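Local coordinates for CBS domain protein/ACT domain protein (Thermotoga maritima, PDB 1VR9) that is of unknown function but carries a pair of CBS domains joined to an ACT domain, and may be linked to magnesium ion binding or transport, at residues F84-E87 / E88-I91; A118-L121 / H122-L125; L125-L128 / I129-L132. All blocks are in the same frame, centred on the assembly; numbering follows the deposited sequence.

Contact 1 (F84-E87 / E88-I91)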
# COMPACT_ATOMS: atom_id res chain seq x y z
N PHE A 84 0.93 7.13 -3.43
CA PHE A 84 2.03 6.34 -3.95
C PHE A 84 3.28 7.22 -4.04
O PHE A 84 3.18 8.45 -4.05
CB PHE A 84 1.71 5.79 -5.36
CG PHE A 84 1.53 6.85 -6.41
CD1 PHE A 84 2.62 7.40 -7.06
CD2 PHE A 84 0.26 7.33 -6.72
CE1 PHE A 84 2.45 8.41 -8.00
CE2 PHE A 84 0.08 8.31 -7.65
CZ PHE A 84 1.17 8.86 -8.30
N VAL A 85 4.43 6.57 -4.15
CA VAL A 85 5.67 7.24 -4.58
C VAL A 85 6.32 6.42 -5.70
O VAL A 85 5.97 5.27 -5.89
CB VAL A 85 6.65 7.46 -3.42
CG1 VAL A 85 6.08 8.45 -2.45
CG2 VAL A 85 7.03 6.16 -2.72
N HIS A 86 7.27 7.01 -6.42
CA HIS A 86 7.97 6.31 -7.50
C HIS A 86 9.26 5.66 -6.98
O HIS A 86 9.84 6.11 -6.01
CB HIS A 86 8.30 7.27 -8.66
CG HIS A 86 7.13 7.56 -9.55
ND1 HIS A 86 6.21 8.56 -9.30
CD2 HIS A 86 6.74 6.97 -10.71
CE1 HIS A 86 5.31 8.57 -10.26
NE2 HIS A 86 5.61 7.62 -11.13
N GLU A 87 9.71 4.60 -7.65
CA GLU A 87 10.96 3.92 -7.27
C GLU A 87 12.15 4.86 -7.11
O GLU A 87 13.00 4.66 -6.23
CB GLU A 87 11.35 2.91 -8.33
CG GLU A 87 10.51 1.65 -8.37
CD GLU A 87 11.10 0.61 -9.31
OE1 GLU A 87 11.27 0.88 -10.53
OE2 GLU A 87 11.41 -0.50 -8.83
N GLU A 88 12.25 5.85 -7.99
CA GLU A 88 13.44 6.71 -8.05
C GLU A 88 13.32 8.00 -7.22
O GLU A 88 14.20 8.87 -7.26
CB GLU A 88 13.75 7.03 -9.50
CG GLU A 88 14.07 5.79 -10.35
CD GLU A 88 15.41 5.16 -10.01
OE1 GLU A 88 16.26 5.83 -9.37
OE2 GLU A 88 15.63 3.99 -10.39
N ASP A 89 12.23 8.13 -6.47
CA ASP A 89 12.08 9.24 -5.53
C ASP A 89 13.04 9.12 -4.34
O ASP A 89 13.57 8.04 -4.03
CB ASP A 89 10.64 9.36 -5.00
CG ASP A 89 9.65 9.82 -6.06
OD1 ASP A 89 10.10 10.37 -7.10
OD2 ASP A 89 8.43 9.61 -5.85
N ASN A 90 13.23 10.24 -3.67
CA ASN A 90 13.98 10.28 -2.43
C ASN A 90 13.08 9.84 -1.30
O ASN A 90 11.89 10.17 -1.27
CB ASN A 90 14.49 11.70 -2.17
CG ASN A 90 15.47 12.17 -3.22
OD1 ASN A 90 16.40 11.45 -3.58
ND2 ASN A 90 15.25 13.39 -3.72
N ILE A 91 13.66 9.12 -0.34
CA ILE A 91 12.88 8.67 0.81
C ILE A 91 12.28 9.87 1.58
O ILE A 91 11.19 9.77 2.12
CB ILE A 91 13.73 7.71 1.72
CG1 ILE A 91 12.84 6.87 2.63
CG2 ILE A 91 14.78 8.50 2.49
CD1 ILE A 91 11.88 5.94 1.91
O HOH W 1 6.35 10.45 -7.14

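Contact 2 (A118-L121 / H122-L125)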
# COMPACT_ATOMS: atom_id res chain seq x y z
N ALA A 118 6.18 -1.91 -1.81
CA ALA A 118 5.75 -0.88 -0.86
C ALA A 118 6.91 -0.49 0.03
O ALA A 118 7.88 -1.24 0.19
CB ALA A 118 4.65 -1.39 -0.00
N VAL A 119 6.78 0.69 0.63
CA VAL A 119 7.61 1.12 1.76
C VAL A 119 6.73 1.03 3.01
O VAL A 119 5.70 1.72 3.11
CB VAL A 119 8.15 2.56 1.59
CG1 VAL A 119 8.97 3.00 2.84
CG2 VAL A 119 9.01 2.67 0.38
N SER A 120 7.12 0.19 3.95
CA SER A 120 6.39 0.15 5.23
C SER A 120 6.65 1.42 6.03
O SER A 120 7.76 1.97 5.99
CB SER A 120 6.74 -1.10 6.05
OG SER A 120 8.03 -1.05 6.64
N LEU A 121 5.64 1.90 6.76
CA LEU A 121 5.87 3.02 7.67
C LEU A 121 7.02 2.70 8.64
O LEU A 121 7.86 3.55 8.91
CB LEU A 121 4.58 3.36 8.44
CG LEU A 121 4.63 4.56 9.41
CD1 LEU A 121 5.13 5.82 8.74
CD2 LEU A 121 3.26 4.81 10.04
N HIS A 122 7.08 1.47 9.13
CA HIS A 122 8.17 1.08 10.03
C HIS A 122 9.51 1.32 9.36
O HIS A 122 10.39 1.95 9.94
CB HIS A 122 8.02 -0.40 10.40
CG HIS A 122 9.18 -0.95 11.16
ND1 HIS A 122 10.24 -1.56 10.53
CD2 HIS A 122 9.45 -1.00 12.48
CE1 HIS A 122 11.12 -1.96 11.43
NE2 HIS A 122 10.66 -1.64 12.63
N ASP A 123 9.67 0.81 8.14
CA ASP A 123 10.96 0.93 7.43
C ASP A 123 11.29 2.39 7.09
O ASP A 123 12.45 2.80 7.16
CB ASP A 123 10.98 0.05 6.18
CG ASP A 123 11.07 -1.44 6.52
OD1 ASP A 123 11.23 -1.78 7.72
OD2 ASP A 123 10.99 -2.27 5.59
N PHE A 124 10.28 3.18 6.76
CA PHE A 124 10.47 4.61 6.62
C PHE A 124 11.03 5.27 7.88
O PHE A 124 11.93 6.09 7.81
CB PHE A 124 9.17 5.29 6.21
CG PHE A 124 9.23 6.79 6.24
CD1 PHE A 124 9.85 7.50 5.21
CD2 PHE A 124 8.61 7.49 7.26
CE1 PHE A 124 9.88 8.87 5.23
CE2 PHE A 124 8.65 8.88 7.28
CZ PHE A 124 9.29 9.56 6.26
N LEU A 125 10.48 4.93 9.05
CA LEU A 125 11.00 5.47 10.29
C LEU A 125 12.44 5.03 10.55
O LEU A 125 13.23 5.81 11.05
CB LEU A 125 10.10 5.10 11.47
CG LEU A 125 8.71 5.75 11.34
CD1 LEU A 125 7.82 5.25 12.50
CD2 LEU A 125 8.76 7.29 11.35
O HOH W 2 9.49 -1.31 3.43

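Contact 3 (L125-L128 / I129-L132)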
# COMPACT_ATOMS: atom_id res chain seq x y z
N LEU A 125 10.48 4.93 9.05
CA LEU A 125 11.00 5.47 10.29
C LEU A 125 12.44 5.03 10.55
O LEU A 125 13.23 5.81 11.05
CB LEU A 125 10.10 5.10 11.47
CG LEU A 125 8.71 5.75 11.34
CD1 LEU A 125 7.82 5.25 12.50
CD2 LEU A 125 8.76 7.29 11.35
N GLU A 126 12.76 3.79 10.20
CA GLU A 126 14.12 3.27 10.31
C GLU A 126 15.07 4.07 9.42
O GLU A 126 16.24 4.31 9.81
CB GLU A 126 14.13 1.78 9.94
CG GLU A 126 15.44 1.04 10.20
CD GLU A 126 15.25 -0.47 10.11
OE1 GLU A 126 14.24 -0.90 9.49
OE2 GLU A 126 16.09 -1.21 10.65
N ALA A 127 14.60 4.49 8.24
CA ALA A 127 15.38 5.37 7.37
C ALA A 127 15.70 6.68 8.09
O ALA A 127 16.84 7.12 8.08
CB ALA A 127 14.68 5.66 6.09
N LEU A 128 14.69 7.27 8.72
CA LEU A 128 14.87 8.54 9.47
C LEU A 128 15.75 8.39 10.71
O LEU A 128 16.46 9.33 11.10
CB LEU A 128 13.50 9.11 9.87
CG LEU A 128 12.77 10.04 8.91
CD1 LEU A 128 12.97 9.68 7.44
CD2 LEU A 128 11.29 10.09 9.26
N ILE A 129 15.71 7.23 11.33
CA ILE A 129 16.62 6.95 12.45
C ILE A 129 18.07 6.96 11.98
O ILE A 129 18.94 7.48 12.67
CB ILE A 129 16.27 5.62 13.09
CG1 ILE A 129 15.02 5.85 13.93
CG2 ILE A 129 17.44 5.05 13.94
CD1 ILE A 129 14.45 4.64 14.48
N GLU A 130 18.30 6.39 10.80
CA GLU A 130 19.63 6.41 10.17
C GLU A 130 20.05 7.83 9.80
O GLU A 130 21.19 8.24 10.09
CB GLU A 130 19.64 5.51 8.93
CG GLU A 130 20.59 5.92 7.80
CD GLU A 130 19.99 5.68 6.41
OE1 GLU A 130 18.90 6.22 6.10
OE2 GLU A 130 20.63 4.95 5.62
N ALA A 131 19.14 8.56 9.14
CA ALA A 131 19.37 9.94 8.71
C ALA A 131 19.19 10.94 9.86
O ALA A 131 18.33 11.81 9.79
CB ALA A 131 18.43 10.28 7.58
N LEU A 132 20.06 10.82 10.86
CA LEU A 132 19.90 11.39 12.22
C LEU A 132 20.58 10.37 13.14
O LEU A 132 21.21 9.44 12.65
CB LEU A 132 18.43 11.61 12.63
CG LEU A 132 17.78 13.02 12.62
CD1 LEU A 132 18.13 13.91 11.41
CD2 LEU A 132 16.27 12.90 12.75

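Contact 1 (F84-E87 / E88-I91)
A type I beta turn running from His86 to Asp89 closes strand 85-86 of a CBS domain and sends the chain toward helix 91-100, and its two end residues meet twice. Asp89 N donates to His86 O at 3.2 Å, the bond expected across such a turn. In the other direction the Asp89 side chain folds back, and His86 N gives its hydrogen to Asp89 OD2 at 2.9 Å with a nearly straight N-H...O angle of 165°. This donor stands well above the carboxylate plane rather than in it. With CG opposite its own carbonyl carbon (chi1 -70°), Asp89 carries the carboxylate back over the start of the turn, where a short acid can reach the backbone; the longer glutamates at the two middle positions, Glu87 and Glu88, instead send their carboxylates clear of the turn. Asp89 OD2 also rests against aliphatic carbon, 3.7 Å from Val85 CB and the same from His86 CB. Val85, branched at CB and apolar, suits a buried strand position: its side chain packs on Leu106 of the neighbouring strand and on His93 and Leu97 of the following helix, while backbone bonds to Pro107 and Val109 hold it in the sheet. On the strand's other side His86 touches Val109 and Met113. A water joins its imidazole to the aspartate, donating to Asp89 OD2 at 2.6 Å, so that this one oxygen takes a backbone N-H and a water hydrogen. The second bond of that water is to His86 ND1, 2.9 Å away, and the water oxygen sits at the edge of the imidazole, in the plane of the ring.

Contact 2 (A118-L121 / H122-L125)
Ser120 OG accepts from Asp123 N at 2.9 Å and caps the first turn of helix 121-130 just where strand 115-120 ends. The short hydroxyl side chain suits this N-cap position: its chi1 of 74° holds OG between the backbone N and the carbonyl carbon of its own residue and so turns it toward Asp123 N, one of the first-turn N-H groups that have no carbonyl of an earlier helical turn to bond. The Ser120 carbonyl takes Phe124 N at 2.9 Å, the first rung of the helical ladder, and Leu121 O takes Leu125 N as the next. Asp123 answers the cap indirectly. Its OD2 accepts at 2.8 Å from a water that in turn accepts from Ser120 N, so the return half of a capping box is made through solvent. The other oxygen, Asp123 OD1, takes the hydrogen of His122 ND1 at 3.0 Å; OD1 lies close to the imidazole plane, and ND1 comes to it on the anti side, tilted 26° out of the carboxylate plane. An alanine in place of Asp123 would probably leave His122 ND1 without its acceptor, its ring freer to turn, and the water without one of its two partners here. Beyond these polar groups, apolar chains pack beside the turn. Val119 CG1 lies 4.1 Å from Phe124 CB, and Leu121 CD1 approaches Phe124 CD2 at the same distance, the two side chains meeting at a slant. Phe124 packs on helix 91-100, against Ile91, Ala94 and Leu95, and meets the ring of Phe98 at about 45°. Because the carboxylate of Asp123 sits at the amino end of the helix, the helix dipole is likely to stabilise its negative charge, and the donated His122 hydrogen should add to that effect.

Contact 3 (L125-L128 / I129-L132)
Ala127 O takes the hydrogen of Ala131 N at 2.9 Å, the donor lying in the carbonyl plane. The side chain of Glu130 runs out past the same oxygen, CB 3.3 Å from Ala127 O, with OE1 turned back toward it. The 3.0 Å approach of Glu130 OE1 to Ala127 O brings two acceptors together and is not a hydrogen bond; with chi2 (-142°) off a staggered value, the placement of this exposed carboxylate is doubtful. Ile129 N to Leu125 O, 2.9 Å, and Glu130 N to Glu126 O complete the ladder of the last turn of helix 121-130, the helix that follows strand 115-120 in the CBS fold. Within it Ala127 is the buried residue, small enough to lie against Trp18, which Glu130 also touches. Ile129 lies on the exposed side, its CG1 3.4 Å from Leu125 O, because CG1 points opposite the carbonyl carbon (chi1 -76°) and back along the helix. After Glu130 the chain leaves helical geometry: Ala131 is the centre of an inverse gamma turn, in which Leu132 N reaches Glu130 O in a weak bond of 2.9 Å.

How the contacts relate
The three contacts follow one another along the second CBS domain. Contact 1 leaves an edge strand, 85-86, and leads into helix 91-100; contact 2 leaves the other edge strand of the same three-stranded sheet, 115-120, and starts helix 121-130; contact 3 ends that helix, sharing Leu125 with contact 2. Centres of contacts 1 and 2 lie about 12 Å apart, those of 2 and 3 about 10 Å, and those of 1 and 3 about 16 Å. Ile91 joins them: its side chain packs on Val119 and Ala127, and its carbonyl meets the Phe124 ring. The start of one helix is thereby packed against the other, two strand-to-helix joints sharing one apolar layer.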